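Local coordinates for IroE-like serine hydrolase (Shewanella oneidensis, PDB 3GFF), which is an IroE-like serine hydrolase of the esterase D family that probably hydrolyses ester bonds, at residues R88-T93 with G115-F120; E153-D158 with S163-L168; P205-P208 with V212-Y215. All coordinates share one frame; numbering follows the deposited sequence.

Contact 1 of 3, residues R88-T93 with G115-F120; sequences RDYTPT and GRFLDF
In this alpha/beta-hydrolase fold, the end of the short helix 86-89 is laid against the first turns of the long helix 114-132, and Asp89 and Tyr90 share Phe117 as their common partner. The CA atoms of Asp89 and Phe117 lie 5.4 Å apart, close enough for their side chains to meet at the root: Asp89 CB touches Phe117 CB at 3.6 Å. Phe117 extends its ring with CG anti to its own backbone N (chi1 170°), which carries the ring past Asp89. The carboxylate of Asp89 and this ring lie nearly parallel, 11° between their planes, although the two side chains cross at about a right angle.

Tyr90 starts out pointing from the helix, yet its ring swings back until CE1 meets Phe117 CE2 at 3.6 Å. The rings are inclined at 51°, with Tyr90 CD1 over one face of Phe117. At the far end of its own ring, Tyr90 OH is hydrogen-bonded to the backbone N of Asp50, and the side chain also touches the probable nucleophile elbow.

The polar end of Asp89 is gripped from its own segment: OD1 accepts Arg88 NE (2.8 Å) from above the carboxylate plane and Arg88 NH2 (2.9 Å) on its syn lone pair. Arg26 appears to reach the other oxygen, OD2, though the place of that atom is less certain. Further along, one water joins the backbones, donating to Pro92 O and accepting from Gly115 N, at 3.0 Å from each of these two atoms.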
ATOM      1  N   ARG A  88      15.805   0.464 -23.938  1.00 24.13           N
ATOM      2  CA  ARG A  88      16.777   1.430 -24.406  1.00 23.61           C
ATOM      3  C   ARG A  88      17.101   2.398 -23.299  1.00 24.11           C
ATOM      4  O   ARG A  88      18.265   2.620 -23.026  1.00 24.47           O
ATOM      5  CB  ARG A  88      16.241   2.189 -25.614  1.00 23.14           C
ATOM      6  CG  ARG A  88      17.207   3.164 -26.290  1.00 22.59           C
ATOM      7  CD  ARG A  88      16.417   4.118 -27.177  1.00 22.77           C
ATOM      8  NE  ARG A  88      15.511   4.935 -26.373  1.00 21.87           N
ATOM      9  CZ  ARG A  88      14.575   5.746 -26.858  1.00 22.09           C
ATOM     10  NH1 ARG A  88      14.386   5.872 -28.172  1.00 21.16           N
ATOM     11  NH2 ARG A  88      13.809   6.440 -26.023  1.00 21.63           N
ATOM     12  N   ASP A  89      16.066   2.917 -22.630  1.00 24.58           N
ATOM     13  CA  ASP A  89      16.216   3.982 -21.649  1.00 23.54           C
ATOM     14  C   ASP A  89      16.568   3.557 -20.247  1.00 23.92           C
ATOM     15  O   ASP A  89      17.079   4.360 -19.501  1.00 24.70           O
ATOM     16  CB  ASP A  89      14.917   4.771 -21.559  1.00 23.53           C
ATOM     17  CG  ASP A  89      14.543   5.451 -22.866  1.00 24.58           C
ATOM     18  OD1 ASP A  89      15.449   5.761 -23.676  1.00 24.99           O
ATOM     19  OD2 ASP A  89      13.331   5.685 -23.082  1.00 24.52           O
ATOM     20  N   TYR A  90      16.288   2.317 -19.880  1.00 23.78           N
ATOM     21  CA  TYR A  90      16.498   1.871 -18.510  1.00 23.57           C
ATOM     22  C   TYR A  90      17.766   1.070 -18.310  1.00 24.25           C
ATOM     23  O   TYR A  90      18.041   0.662 -17.186  1.00 24.43           O
ATOM     24  CB  TYR A  90      15.254   1.103 -18.006  1.00 24.00           C
ATOM     25  CG  TYR A  90      14.079   1.975 -17.610  1.00 23.13           C
ATOM     26  CD1 TYR A  90      13.939   3.268 -18.097  1.00 23.33           C
ATOM     27  CD2 TYR A  90      13.057   1.472 -16.824  1.00 23.29           C
ATOM     28  CE1 TYR A  90      12.879   4.048 -17.759  1.00 23.14           C
ATOM     29  CE2 TYR A  90      11.945   2.270 -16.481  1.00 23.83           C
ATOM     30  CZ  TYR A  90      11.862   3.546 -16.970  1.00 24.03           C
ATOM     31  OH  TYR A  90      10.768   4.369 -16.685  1.00 24.56           O
ATOM     32  N   THR A  91      18.531   0.859 -19.390  1.00 24.23           N
ATOM     33  CA  THR A  91      19.784   0.093 -19.342  1.00 22.39           C
ATOM     34  C   THR A  91      21.000   0.999 -19.489  1.00 22.88           C
ATOM     35  O   THR A  91      21.076   1.796 -20.399  1.00 20.48           O
ATOM     36  CB  THR A  91      19.785  -1.068 -20.377  1.00 22.51           C
ATOM     37  OG1 THR A  91      19.548  -0.577 -21.700  1.00 20.14           O
ATOM     38  CG2 THR A  91      18.684  -2.103 -20.004  1.00 20.27           C
ATOM     39  N   PRO A  92      21.930   0.927 -18.527  1.00 24.73           N
ATOM     40  CA  PRO A  92      23.107   1.783 -18.540  1.00 24.68           C
ATOM     41  C   PRO A  92      24.207   1.322 -19.485  1.00 25.60           C
ATOM     42  O   PRO A  92      25.010   2.160 -19.948  1.00 26.32           O
ATOM     43  CB  PRO A  92      23.572   1.739 -17.089  1.00 25.55           C
ATOM     44  CG  PRO A  92      23.093   0.391 -16.564  1.00 26.17           C
ATOM     45  CD  PRO A  92      21.877   0.045 -17.340  1.00 25.36           C
ATOM     46  N   THR A  93      24.251   0.013 -19.758  1.00 24.47           N
ATOM     47  CA  THR A  93      25.213  -0.562 -20.663  1.00 24.09           C
ATOM     48  C   THR A  93      24.489  -1.389 -21.731  1.00 22.86           C
ATOM     49  O   THR A  93      23.351  -1.825 -21.546  1.00 21.09           O
ATOM     50  CB  THR A  93      26.266  -1.421 -19.899  1.00 24.57           C
ATOM     51  OG1 THR A  93      25.617  -2.437 -19.112  1.00 23.58           O
ATOM     52  CG2 THR A  93      27.089  -0.537 -18.967  1.00 24.82           C
ATOM     53  N   GLY A 115      21.890   6.736 -19.953  1.00 22.70           N
ATOM     54  CA  GLY A 115      22.593   8.037 -19.856  1.00 23.19           C
ATOM     55  C   GLY A 115      21.801   9.157 -20.464  1.00 23.62           C
ATOM     56  O   GLY A 115      21.580  10.208 -19.846  1.00 24.81           O
ATOM     57  N   ARG A 116      21.349   8.903 -21.681  1.00 23.91           N
ATOM     58  CA  ARG A 116      20.551   9.850 -22.436  1.00 24.05           C
ATOM     59  C   ARG A 116      19.163  10.071 -21.869  1.00 21.51           C
ATOM     60  O   ARG A 116      18.664  11.182 -21.940  1.00 21.33           O
ATOM     61  CB  ARG A 116      20.518   9.440 -23.912  1.00 25.31           C
ATOM     62  CG  ARG A 116      21.927   9.606 -24.534  1.00 28.10           C
ATOM     63  CD  ARG A 116      22.338   8.528 -25.540  1.00 30.17           C
ATOM     64  NE  ARG A 116      22.093   8.647 -26.990  1.00 31.74           N
ATOM     65  CZ  ARG A 116      21.454   9.606 -27.672  1.00 32.41           C
ATOM     66  NH1 ARG A 116      20.867  10.673 -27.109  1.00 32.70           N
ATOM     67  NH2 ARG A 116      21.394   9.465 -28.994  1.00 31.14           N
ATOM     68  N   PHE A 117      18.536   9.024 -21.356  1.00 20.75           N
ATOM     69  CA  PHE A 117      17.245   9.155 -20.702  1.00 20.38           C
ATOM     70  C   PHE A 117      17.378  10.022 -19.421  1.00 21.12           C
ATOM     71  O   PHE A 117      16.491  10.856 -19.132  1.00 18.53           O
ATOM     72  CB  PHE A 117      16.635   7.772 -20.456  1.00 22.09           C
ATOM     73  CG  PHE A 117      15.416   7.772 -19.580  1.00 22.31           C
ATOM     74  CD1 PHE A 117      14.194   8.162 -20.068  1.00 23.92           C
ATOM     75  CD2 PHE A 117      15.495   7.342 -18.259  1.00 23.30           C
ATOM     76  CE1 PHE A 117      13.065   8.124 -19.256  1.00 23.20           C
ATOM     77  CE2 PHE A 117      14.382   7.323 -17.447  1.00 22.48           C
ATOM     78  CZ  PHE A 117      13.175   7.720 -17.934  1.00 22.81           C
ATOM     79  N   LEU A 118      18.460   9.831 -18.651  1.00 21.64           N
ATOM     80  CA  LEU A 118      18.719  10.690 -17.498  1.00 22.09           C
ATOM     81  C   LEU A 118      18.951  12.137 -17.976  1.00 22.89           C
ATOM     82  O   LEU A 118      18.508  13.102 -17.342  1.00 23.21           O
ATOM     83  CB  LEU A 118      19.913  10.187 -16.672  1.00 22.89           C
ATOM     84  CG  LEU A 118      19.577   9.013 -15.745  1.00 24.21           C
ATOM     85  CD1 LEU A 118      20.845   8.227 -15.335  1.00 23.20           C
ATOM     86  CD2 LEU A 118      18.748   9.550 -14.522  1.00 22.39           C
ATOM     87  N   ASP A 119      19.661  12.294 -19.090  1.00 24.21           N
ATOM     88  CA  ASP A 119      19.878  13.633 -19.660  1.00 23.65           C
ATOM     89  C   ASP A 119      18.537  14.256 -20.018  1.00 24.64           C
ATOM     90  O   ASP A 119      18.312  15.461 -19.811  1.00 27.82           O
ATOM     91  CB  ASP A 119      20.754  13.562 -20.890  1.00 24.32           C
ATOM     92  CG  ASP A 119      22.204  13.242 -20.563  1.00 24.10           C
ATOM     93  OD1 ASP A 119      22.646  13.358 -19.402  1.00 22.59           O
ATOM     94  OD2 ASP A 119      22.897  12.851 -21.484  1.00 24.69           O
ATOM     95  N   PHE A 120      17.643  13.446 -20.577  1.00 24.74           N
ATOM     96  CA  PHE A 120      16.261  13.877 -20.869  1.00 22.56           C
ATOM     97  C   PHE A 120      15.560  14.449 -19.627  1.00 21.28           C
ATOM     98  O   PHE A 120      14.892  15.474 -19.693  1.00 20.29           O
ATOM     99  CB  PHE A 120      15.438  12.742 -21.495  1.00 21.81           C
ATOM    100  CG  PHE A 120      13.938  12.814 -21.166  1.00 21.41           C
ATOM    101  CD1 PHE A 120      13.119  13.793 -21.724  1.00 21.43           C
ATOM    102  CD2 PHE A 120      13.352  11.876 -20.292  1.00 21.96           C
ATOM    103  CE1 PHE A 120      11.739  13.857 -21.421  1.00 21.30           C
ATOM    104  CE2 PHE A 120      11.962  11.957 -19.950  1.00 20.89           C
ATOM    105  CZ  PHE A 120      11.176  12.958 -20.525  1.00 21.63           C
TER
HETATM  106  O   HOH W   1      24.193   4.942 -20.499  1.00 18.12           O

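Contact 2 of 3, residues E153-D158 with S163-L168; sequences EALRTD and SAYLAL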
ATOM      1  N   GLU A 153      22.455   4.201 -11.881  1.00 22.79           N
ATOM      2  CA  GLU A 153      23.271   4.967 -12.829  1.00 23.26           C
ATOM      3  C   GLU A 153      23.279   6.485 -12.497  1.00 23.58           C
ATOM      4  O   GLU A 153      24.300   7.153 -12.574  1.00 24.96           O
ATOM      5  CB  GLU A 153      22.789   4.668 -14.246  1.00 23.50           C
ATOM      6  CG  GLU A 153      23.658   5.208 -15.357  1.00 23.07           C
ATOM      7  CD  GLU A 153      25.055   4.605 -15.389  1.00 23.48           C
ATOM      8  OE1 GLU A 153      25.388   3.707 -14.563  1.00 23.93           O
ATOM      9  OE2 GLU A 153      25.821   5.047 -16.236  1.00 22.41           O
ATOM     10  N   ALA A 154      22.142   7.012 -12.072  1.00 24.67           N
ATOM     11  CA  ALA A 154      22.037   8.401 -11.636  1.00 23.90           C
ATOM     12  C   ALA A 154      23.023   8.595 -10.479  1.00 23.98           C
ATOM     13  O   ALA A 154      23.828   9.523 -10.506  1.00 23.43           O
ATOM     14  CB  ALA A 154      20.585   8.731 -11.208  1.00 22.65           C
ATOM     15  N   LEU A 155      22.983   7.692  -9.494  1.00 24.45           N
ATOM     16  CA  LEU A 155      23.928   7.725  -8.385  1.00 24.84           C
ATOM     17  C   LEU A 155      25.331   7.519  -8.944  1.00 24.98           C
ATOM     18  O   LEU A 155      26.200   8.359  -8.748  1.00 26.07           O
ATOM     19  CB  LEU A 155      23.566   6.687  -7.292  1.00 25.21           C
ATOM     20  CG  LEU A 155      24.296   6.664  -5.921  1.00 25.84           C
ATOM     21  CD1 LEU A 155      23.959   7.859  -5.037  1.00 25.39           C
ATOM     22  CD2 LEU A 155      23.969   5.338  -5.129  1.00 25.84           C
ATOM     23  N   ARG A 156      25.530   6.465  -9.731  1.00 25.40           N
ATOM     24  CA  ARG A 156      26.859   6.166 -10.265  1.00 25.03           C
ATOM     25  C   ARG A 156      27.532   7.332 -10.999  1.00 25.80           C
ATOM     26  O   ARG A 156      28.759   7.526 -10.873  1.00 27.35           O
ATOM     27  CB  ARG A 156      26.848   4.943 -11.210  1.00 24.61           C
ATOM     28  CG  ARG A 156      28.265   4.371 -11.434  1.00 24.73           C
ATOM     29  CD  ARG A 156      28.319   3.324 -12.562  1.00 24.91           C
ATOM     30  NE  ARG A 156      28.197   3.974 -13.859  1.00 25.44           N
ATOM     31  CZ  ARG A 156      29.206   4.478 -14.569  1.00 25.74           C
ATOM     32  NH1 ARG A 156      30.464   4.381 -14.153  1.00 26.54           N
ATOM     33  NH2 ARG A 156      28.958   5.059 -15.737  1.00 25.71           N
ATOM     34  N   THR A 157      26.747   8.093 -11.762  1.00 24.94           N
ATOM     35  CA  THR A 157      27.276   9.201 -12.567  1.00 23.79           C
ATOM     36  C   THR A 157      27.078  10.615 -11.965  1.00 23.80           C
ATOM     37  O   THR A 157      27.123  11.623 -12.672  1.00 23.62           O
ATOM     38  CB  THR A 157      26.678   9.115 -13.980  1.00 23.96           C
ATOM     39  OG1 THR A 157      25.252   9.236 -13.909  1.00 22.75           O
ATOM     40  CG2 THR A 157      27.017   7.769 -14.582  1.00 23.84           C
ATOM     41  N   ASP A 158      26.854  10.660 -10.655  1.00 25.05           N
ATOM     42  CA  ASP A 158      26.747  11.886  -9.862  1.00 25.03           C
ATOM     43  C   ASP A 158      25.757  12.934 -10.374  1.00 25.02           C
ATOM     44  O   ASP A 158      26.009  14.116 -10.252  1.00 23.51           O
ATOM     45  CB  ASP A 158      28.149  12.459  -9.685  1.00 25.76           C
ATOM     46  CG  ASP A 158      29.110  11.421  -9.105  1.00 25.85           C
ATOM     47  OD1 ASP A 158      28.619  10.344  -8.744  1.00 26.52           O
ATOM     48  OD2 ASP A 158      30.324  11.670  -9.013  1.00 25.76           O
ATOM     49  N   SER A 163      18.578  13.987  -4.894  1.00 24.63           N
ATOM     50  CA  SER A 163      19.280  13.789  -3.600  1.00 24.53           C
ATOM     51  C   SER A 163      19.000  12.413  -2.993  1.00 22.95           C
ATOM     52  O   SER A 163      19.749  11.943  -2.124  1.00 23.79           O
ATOM     53  CB  SER A 163      18.905  14.870  -2.583  1.00 24.64           C
ATOM     54  OG  SER A 163      17.496  14.998  -2.478  1.00 26.13           O
ATOM     55  N   ALA A 164      17.939  11.778  -3.452  1.00 22.92           N
ATOM     56  CA  ALA A 164      17.484  10.501  -2.873  1.00 23.60           C
ATOM     57  C   ALA A 164      17.003   9.576  -3.940  1.00 24.72           C
ATOM     58  O   ALA A 164      16.305   9.993  -4.891  1.00 27.46           O
ATOM     59  CB  ALA A 164      16.308  10.731  -1.842  1.00 21.34           C
ATOM     60  N   TYR A 165      17.292   8.302  -3.730  1.00 25.53           N
ATOM     61  CA  TYR A 165      16.898   7.252  -4.651  1.00 24.61           C
ATOM     62  C   TYR A 165      16.273   6.065  -3.917  1.00 23.49           C
ATOM     63  O   TYR A 165      16.730   5.640  -2.845  1.00 24.12           O
ATOM     64  CB  TYR A 165      18.127   6.737  -5.412  1.00 24.44           C
ATOM     65  CG  TYR A 165      18.886   7.781  -6.217  1.00 24.07           C
ATOM     66  CD1 TYR A 165      18.499   8.078  -7.504  1.00 23.77           C
ATOM     67  CD2 TYR A 165      19.990   8.439  -5.704  1.00 22.42           C
ATOM     68  CE1 TYR A 165      19.163   9.022  -8.253  1.00 23.39           C
ATOM     69  CE2 TYR A 165      20.696   9.376  -6.477  1.00 22.73           C
ATOM     70  CZ  TYR A 165      20.257   9.653  -7.753  1.00 23.19           C
ATOM     71  OH  TYR A 165      20.860  10.560  -8.589  1.00 23.76           O
ATOM     72  N   LEU A 166      15.240   5.534  -4.547  1.00 23.02           N
ATOM     73  CA  LEU A 166      14.555   4.348  -4.123  1.00 22.90           C
ATOM     74  C   LEU A 166      14.777   3.358  -5.233  1.00 23.85           C
ATOM     75  O   LEU A 166      14.275   3.569  -6.348  1.00 26.44           O
ATOM     76  CB  LEU A 166      13.053   4.567  -3.870  1.00 22.27           C
ATOM     77  CG  LEU A 166      12.723   4.912  -2.411  1.00 22.84           C
ATOM     78  CD1 LEU A 166      13.198   6.301  -2.060  1.00 23.29           C
ATOM     79  CD2 LEU A 166      11.221   4.719  -2.117  1.00 21.95           C
ATOM     80  N   ALA A 167      15.539   2.298  -4.933  1.00 22.52           N
ATOM     81  CA  ALA A 167      15.848   1.226  -5.907  1.00 22.29           C
ATOM     82  C   ALA A 167      15.122  -0.041  -5.442  1.00 21.52           C
ATOM     83  O   ALA A 167      15.517  -0.663  -4.485  1.00 21.36           O
ATOM     84  CB  ALA A 167      17.345   1.012  -6.007  1.00 18.83           C
ATOM     85  N   LEU A 168      14.022  -0.363  -6.106  1.00 22.53           N
ATOM     86  CA  LEU A 168      13.121  -1.447  -5.705  1.00 22.88           C
ATOM     87  C   LEU A 168      13.334  -2.713  -6.563  1.00 23.37           C
ATOM     88  O   LEU A 168      12.898  -2.816  -7.700  1.00 24.89           O
ATOM     89  CB  LEU A 168      11.668  -0.956  -5.764  1.00 22.26           C
ATOM     90  CG  LEU A 168      11.400   0.412  -5.075  1.00 22.22           C
ATOM     91  CD1 LEU A 168       9.922   0.898  -5.234  1.00 20.82           C
ATOM     92  CD2 LEU A 168      11.857   0.349  -3.614  1.00 21.12           C
TER
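The phenol ring of Tyr165 reaches the helix hydroxyl end first, meeting the surface formed by two successive residues, Ala154 and Leu155. Ala154 CB approaches obliquely on the CE1 side, 3.2 Å from Tyr165 OH and 3.3 Å from Tyr165 CE1, which is tight packing for a methyl group. Leu155 CD1 comes in at a slant on the other side, 3.9 Å from Tyr165 CE2. With CG anti to its carbonyl carbon (chi1 -58°), Tyr165 sends its ring across the gap between strand and helix, whose nearest CA atoms, those of Leu155 and Tyr165, are 8.0 Å apart. The cross-contact is van der Waals throughout.

The other flat pair lies within the helix. The guanidinium of Arg156 meets the Glu153 carboxylate edge-on and in its own plane, with NE on OE1 at 2.9 Å and NH2 on OE2 at 3.2 Å; both bonds come from the syn side, though somewhat out of the carboxylate plane. Tyr179 also bonds to Glu153 OE1. At the helix end, Glu153 O takes two donors from opposite faces of its plane, Thr157 N and Thr157 OG1. A Schellman motif then closes the helix, with Arg159 N on Ala154 O and Asp158, at positive phi, as the C-prime residue.

The contact belongs to the beta-alpha-beta crossover from strand 138-144 through helix 146-156 to strand 164-168. Leu141 and Leu197, on the flanking strands 138-144 and 195-201, also pack against Tyr165, while Arg156 packs on helix 178-189.

Contact 3 of 3, residues P205-P208 with V212-Y215; sequences PLSP and VSSY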
ATOM      1  N   PRO A 205      11.449 -16.335  -7.021  1.00 23.78           N
ATOM      2  CA  PRO A 205      11.999 -17.675  -7.315  1.00 24.22           C
ATOM      3  C   PRO A 205      12.665 -17.794  -8.675  1.00 24.98           C
ATOM      4  O   PRO A 205      13.361 -18.774  -8.946  1.00 24.03           O
ATOM      5  CB  PRO A 205      10.764 -18.575  -7.265  1.00 24.23           C
ATOM      6  CG  PRO A 205       9.615 -17.629  -7.587  1.00 24.37           C
ATOM      7  CD  PRO A 205       9.979 -16.338  -6.989  1.00 23.47           C
ATOM      8  N   LEU A 206      12.477 -16.788  -9.516  1.00 25.58           N
ATOM      9  CA  LEU A 206      13.053 -16.791 -10.844  1.00 25.30           C
ATOM     10  C   LEU A 206      14.055 -15.690 -11.093  1.00 24.67           C
ATOM     11  O   LEU A 206      13.954 -14.581 -10.563  1.00 24.64           O
ATOM     12  CB  LEU A 206      11.945 -16.655 -11.880  1.00 25.33           C
ATOM     13  CG  LEU A 206      10.798 -17.640 -11.898  1.00 25.70           C
ATOM     14  CD1 LEU A 206       9.864 -17.257 -13.054  1.00 25.94           C
ATOM     15  CD2 LEU A 206      11.358 -19.044 -12.060  1.00 25.98           C
ATOM     16  N   SER A 207      15.027 -16.007 -11.944  1.00 23.35           N
ATOM     17  CA  SER A 207      16.027 -15.038 -12.362  1.00 21.73           C
ATOM     18  C   SER A 207      16.082 -15.135 -13.871  1.00 21.38           C
ATOM     19  O   SER A 207      16.313 -16.230 -14.432  1.00 18.42           O
ATOM     20  CB  SER A 207      17.389 -15.324 -11.758  1.00 22.29           C
ATOM     21  OG  SER A 207      17.362 -15.226 -10.350  1.00 23.44           O
ATOM     22  N   PRO A 208      15.840 -14.004 -14.547  1.00 21.94           N
ATOM     23  CA  PRO A 208      15.842 -13.972 -16.024  1.00 21.84           C
ATOM     24  C   PRO A 208      17.042 -14.707 -16.624  1.00 22.08           C
ATOM     25  O   PRO A 208      18.198 -14.535 -16.174  1.00 21.44           O
ATOM     26  CB  PRO A 208      15.891 -12.473 -16.333  1.00 21.19           C
ATOM     27  CG  PRO A 208      15.132 -11.888 -15.221  1.00 21.90           C
ATOM     28  CD  PRO A 208      15.554 -12.669 -13.990  1.00 21.50           C
ATOM     29  N   VAL A 212      14.295 -21.108 -12.477  1.00 21.97           N
ATOM     30  CA  VAL A 212      14.243 -21.202 -11.023  1.00 22.53           C
ATOM     31  C   VAL A 212      15.662 -21.021 -10.524  1.00 22.17           C
ATOM     32  O   VAL A 212      16.531 -21.884 -10.707  1.00 21.45           O
ATOM     33  CB  VAL A 212      13.595 -22.516 -10.563  1.00 22.41           C
ATOM     34  CG1 VAL A 212      13.647 -22.674  -9.047  1.00 22.82           C
ATOM     35  CG2 VAL A 212      12.162 -22.527 -11.036  1.00 22.79           C
ATOM     36  N   SER A 213      15.891 -19.847  -9.939  1.00 22.13           N
ATOM     37  CA  SER A 213      17.207 -19.427  -9.547  1.00 21.68           C
ATOM     38  C   SER A 213      17.137 -18.145  -8.725  1.00 22.66           C
ATOM     39  O   SER A 213      16.397 -17.228  -9.063  1.00 22.57           O
ATOM     40  CB  SER A 213      18.001 -19.216 -10.849  1.00 21.46           C
ATOM     41  OG  SER A 213      19.044 -18.296 -10.738  1.00 19.44           O
ATOM     42  N   SER A 214      17.952 -18.060  -7.678  1.00 23.73           N
ATOM     43  CA  SER A 214      18.002 -16.874  -6.833  1.00 24.27           C
ATOM     44  C   SER A 214      19.120 -15.904  -7.237  1.00 24.67           C
ATOM     45  O   SER A 214      19.453 -15.011  -6.474  1.00 24.58           O
ATOM     46  CB  SER A 214      18.141 -17.288  -5.351  1.00 24.90           C
ATOM     47  OG  SER A 214      19.293 -18.073  -5.165  1.00 25.76           O
ATOM     48  N   TYR A 215      19.653 -16.054  -8.451  1.00 24.44           N
ATOM     49  CA  TYR A 215      20.753 -15.221  -8.947  1.00 24.39           C
ATOM     50  C   TYR A 215      20.484 -13.720  -8.841  1.00 24.13           C
ATOM     51  O   TYR A 215      21.361 -12.966  -8.450  1.00 25.84           O
ATOM     52  CB  TYR A 215      21.047 -15.608 -10.401  1.00 24.79           C
ATOM     53  CG  TYR A 215      22.141 -14.814 -11.076  1.00 25.16           C
ATOM     54  CD1 TYR A 215      23.461 -15.215 -10.978  1.00 25.71           C
ATOM     55  CD2 TYR A 215      21.854 -13.696 -11.847  1.00 25.20           C
ATOM     56  CE1 TYR A 215      24.467 -14.516 -11.596  1.00 25.70           C
ATOM     57  CE2 TYR A 215      22.874 -12.984 -12.486  1.00 25.52           C
ATOM     58  CZ  TYR A 215      24.176 -13.410 -12.349  1.00 25.23           C
ATOM     59  OH  TYR A 215      25.217 -12.767 -12.973  1.00 24.96           O
TER
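Leu206 and Val212 form an antiparallel non-hydrogen-bonded pair, CA atoms 4.6 Å apart, in a short beta hairpin leading into helix 215-230. Beside the pair, Ser213 N donates to Pro205 O at 2.9 Å (angle 153°), and Val212 CA brings a CA-H...O contact to the same carbonyl oxygen. The side chains of the pair diverge, yet the end of Leu206 turns back until CD2 meets Val212 CG2 at 3.7 Å. Tyr271 of the second subunit packs on both residues, and Met70 of that subunit packs on Pro205.

Ser207 points toward segment 212-215 and donates its OG to Ser213 O at 2.6 Å, coming from well above the carbonyl plane. Ser213, with OG anti to its backbone N (chi1 154°), completes an ST turn: Tyr215 N donates to Ser213 OG at 3.3 Å. Farther out, Tyr215 OH bonds to Ser176.

Ser207 OG also accepts from the backbone N of His216, in the first turn of the helix. One buried hydroxyl thus serves as donor to the hairpin and acceptor for the helix start, tying the two together, while the apolar pair lies at the subunit interface.

Contacts 1 and 2 are neighbours, their centres about 13 Å apart, and they touch: Pro92 CB packs on Glu153 CD at 3.6 Å, and Leu118 CD1 reaches Ala154 N at 3.7 Å. Helix 146-156 is thus shared, facing Tyr165 in contact 2 and Leu118 and Pro92 from contact 1. It follows the probable nucleophile elbow at Ser145, while strand 164-168 leads directly to Asp169, the likely triad acid with His247. Contact 3 stands apart, its centre about 25 Å from either of the others and its nearest atoms about 11 Å from contact 1 and 12 Å from contact 2. Even so, the side chain of Pro205 lies near the putative triad without touching it.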